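Local coordinates for protein ribosomal RNA small subunit methyltransferase E (Neisseria gonorrhoeae, PDB 5VM8) that probably methylates the N3 position of a specific uridine in 16S ribosomal RNA, using S-adenosyl methionine as methyl donor, at residues F197-E202 against T232-A237. Numbering follows the deposited sequence.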
loop_
_atom_site.group_PDB
_atom_site.type_symbol
_atom_site.label_atom_id
_atom_site.label_comp_id
_atom_site.label_asym_id
_atom_site.label_seq_id
_atom_site.Cartn_x
_atom_site.Cartn_y
_atom_site.Cartn_z
ATOM N N PHE A 197 6.375 -10.288 2.821
ATOM C CA PHE A 197 7.669 -9.660 2.921
ATOM C C PHE A 197 7.709 -8.853 4.208
ATOM O O PHE A 197 6.854 -7.989 4.409
ATOM C CB PHE A 197 7.796 -8.799 1.650
ATOM C CG PHE A 197 8.922 -7.850 1.635
ATOM C CD1 PHE A 197 10.204 -8.276 1.892
ATOM C CD2 PHE A 197 8.708 -6.544 1.247
ATOM C CE1 PHE A 197 11.267 -7.404 1.824
ATOM C CE2 PHE A 197 9.759 -5.660 1.185
ATOM C CZ PHE A 197 11.054 -6.107 1.465
ATOM N N MET A 198 8.721 -9.098 5.049
ATOM C CA MET A 198 8.773 -8.541 6.400
ATOM C C MET A 198 9.937 -7.574 6.544
ATOM O O MET A 198 11.081 -7.912 6.218
ATOM C CB MET A 198 8.920 -9.596 7.465
ATOM C CG MET A 198 7.741 -10.472 7.656
ATOM S SD MET A 198 7.810 -10.908 9.393
ATOM C CE MET A 198 7.878 -9.204 9.965
ATOM N N VAL A 199 9.649 -6.377 7.043
ATOM C CA VAL A 199 10.665 -5.346 7.171
ATOM C C VAL A 199 10.668 -4.791 8.590
ATOM O O VAL A 199 9.606 -4.554 9.174
ATOM C CB VAL A 199 10.452 -4.221 6.134
ATOM C CG1 VAL A 199 11.551 -3.205 6.240
ATOM C CG2 VAL A 199 10.416 -4.828 4.736
ATOM N N GLY A 200 11.862 -4.536 9.117
ATOM C CA GLY A 200 12.005 -4.003 10.445
ATOM C C GLY A 200 11.985 -2.493 10.546
ATOM O O GLY A 200 11.905 -1.767 9.550
ATOM N N PRO A 201 12.004 -2.006 11.774
ATOM C CA PRO A 201 12.000 -0.560 12.010
ATOM C C PRO A 201 13.405 -0.005 11.931
ATOM O O PRO A 201 14.322 -0.740 11.553
ATOM C CB PRO A 201 11.411 -0.428 13.432
ATOM C CG PRO A 201 11.863 -1.728 14.134
ATOM C CD PRO A 201 11.930 -2.794 13.032
ATOM N N GLU A 202 13.562 1.280 12.279
ATOM C CA GLU A 202 14.877 1.907 12.357
ATOM C C GLU A 202 15.860 1.030 13.123
ATOM O O GLU A 202 16.929 0.677 12.612
ATOM C CB GLU A 202 14.782 3.277 13.062
ATOM C CG GLU A 202 13.717 4.236 12.580
ATOM C CD GLU A 202 12.348 4.078 13.244
ATOM O OE1 GLU A 202 11.519 4.995 13.064
ATOM O OE2 GLU A 202 12.085 3.064 13.932
ATOM N N THR A 232 14.710 2.703 1.879
ATOM C CA THR A 232 15.057 2.324 0.515
ATOM C C THR A 232 15.107 0.813 0.339
ATOM O O THR A 232 14.749 0.313 -0.732
ATOM C CB THR A 232 16.405 2.928 0.130
ATOM O OG1 THR A 232 16.370 4.332 0.372
ATOM C CG2 THR A 232 16.727 2.667 -1.364
ATOM N N ALA A 233 15.542 0.076 1.364
ATOM C CA ALA A 233 15.681 -1.379 1.246
ATOM C C ALA A 233 14.360 -2.083 0.927
ATOM O O ALA A 233 14.330 -2.869 -0.034
ATOM C CB ALA A 233 16.327 -1.942 2.514
ATOM N N PRO A 234 13.255 -1.863 1.646
ATOM C CA PRO A 234 11.989 -2.487 1.211
ATOM C C PRO A 234 11.483 -1.980 -0.132
ATOM O O PRO A 234 10.903 -2.752 -0.907
ATOM C CB PRO A 234 11.007 -2.118 2.335
ATOM C CG PRO A 234 11.614 -0.922 3.044
ATOM C CD PRO A 234 13.108 -1.177 2.949
ATOM N N LEU A 235 11.664 -0.693 -0.427
ATOM C CA LEU A 235 11.272 -0.174 -1.731
ATOM C C LEU A 235 12.085 -0.831 -2.841
ATOM O O LEU A 235 11.530 -1.285 -3.850
ATOM C CB LEU A 235 11.422 1.348 -1.757
ATOM C CG LEU A 235 10.688 1.985 -0.584
ATOM C CD1 LEU A 235 10.906 3.490 -0.555
ATOM C CD2 LEU A 235 9.215 1.625 -0.656
ATOM N N ALA A 236 13.411 -0.875 -2.679
ATOM C CA ALA A 236 14.240 -1.495 -3.705
ATOM C C ALA A 236 13.849 -2.951 -3.906
ATOM O O ALA A 236 13.834 -3.440 -5.039
ATOM C CB ALA A 236 15.722 -1.364 -3.346
ATOM N N ALA A 237 13.466 -3.640 -2.815
ATOM C CA ALA A 237 13.133 -5.058 -2.877
ATOM C C ALA A 237 11.851 -5.294 -3.655
ATOM O O ALA A 237 11.785 -6.199 -4.503
ATOM C CB ALA A 237 13.029 -5.634 -1.461
#
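Phe197 carries CG anti to its own nitrogen (chi1 169°), which sends the ring out from the strand toward Pro234 and Ala237. Val199 has CG1 anti to its nitrogen (chi1 -177°). That torsion puts CG1 against CG of the Pro234 ring and turns CG2 against both the proline and the Phe197 ring.

The far end of the Phe197 ring does the touching. Its CZ lies 3.7 Å from Pro234 CA, which sits at the ring edge, near the ring plane. The same CZ reaches Ala237 CB at 3.6 Å, and this methyl approaches obliquely. CE2 meets Pro234 CB at 3.9 Å. Val199 crosses the proline side chain at about a right angle. CG2 packs on Pro234 CB at 3.7 Å, and CG1 rests 3.9 Å from Pro234 CG. Val199 CG2 also lies 3.5 Å above one face of the Phe197 ring, displaced from the ring centre.

This joins strand 195-199 of the parallel sheet to helix 232-244 in the SPOUT methyltransferase domain, a class known for its C-terminal trefoil knot. The strand runs between 85-90 and 173-177. Strand and helix segments are nearly antiparallel, at 164°, with axes 9.7 Å apart. Pro234 and Ala237 are three residues apart on the helix; the CB of Ala237 points toward the strand, while Pro234 presents its ring flank and CA. Phe197 and Val199, two apart, project from the same side of the sheet. All four residues are buried, and the side-chain contacts are apolar. Met177 of the adjacent strand touches both Phe197 and Ala233, continuing the apolar packing between sheet and helix.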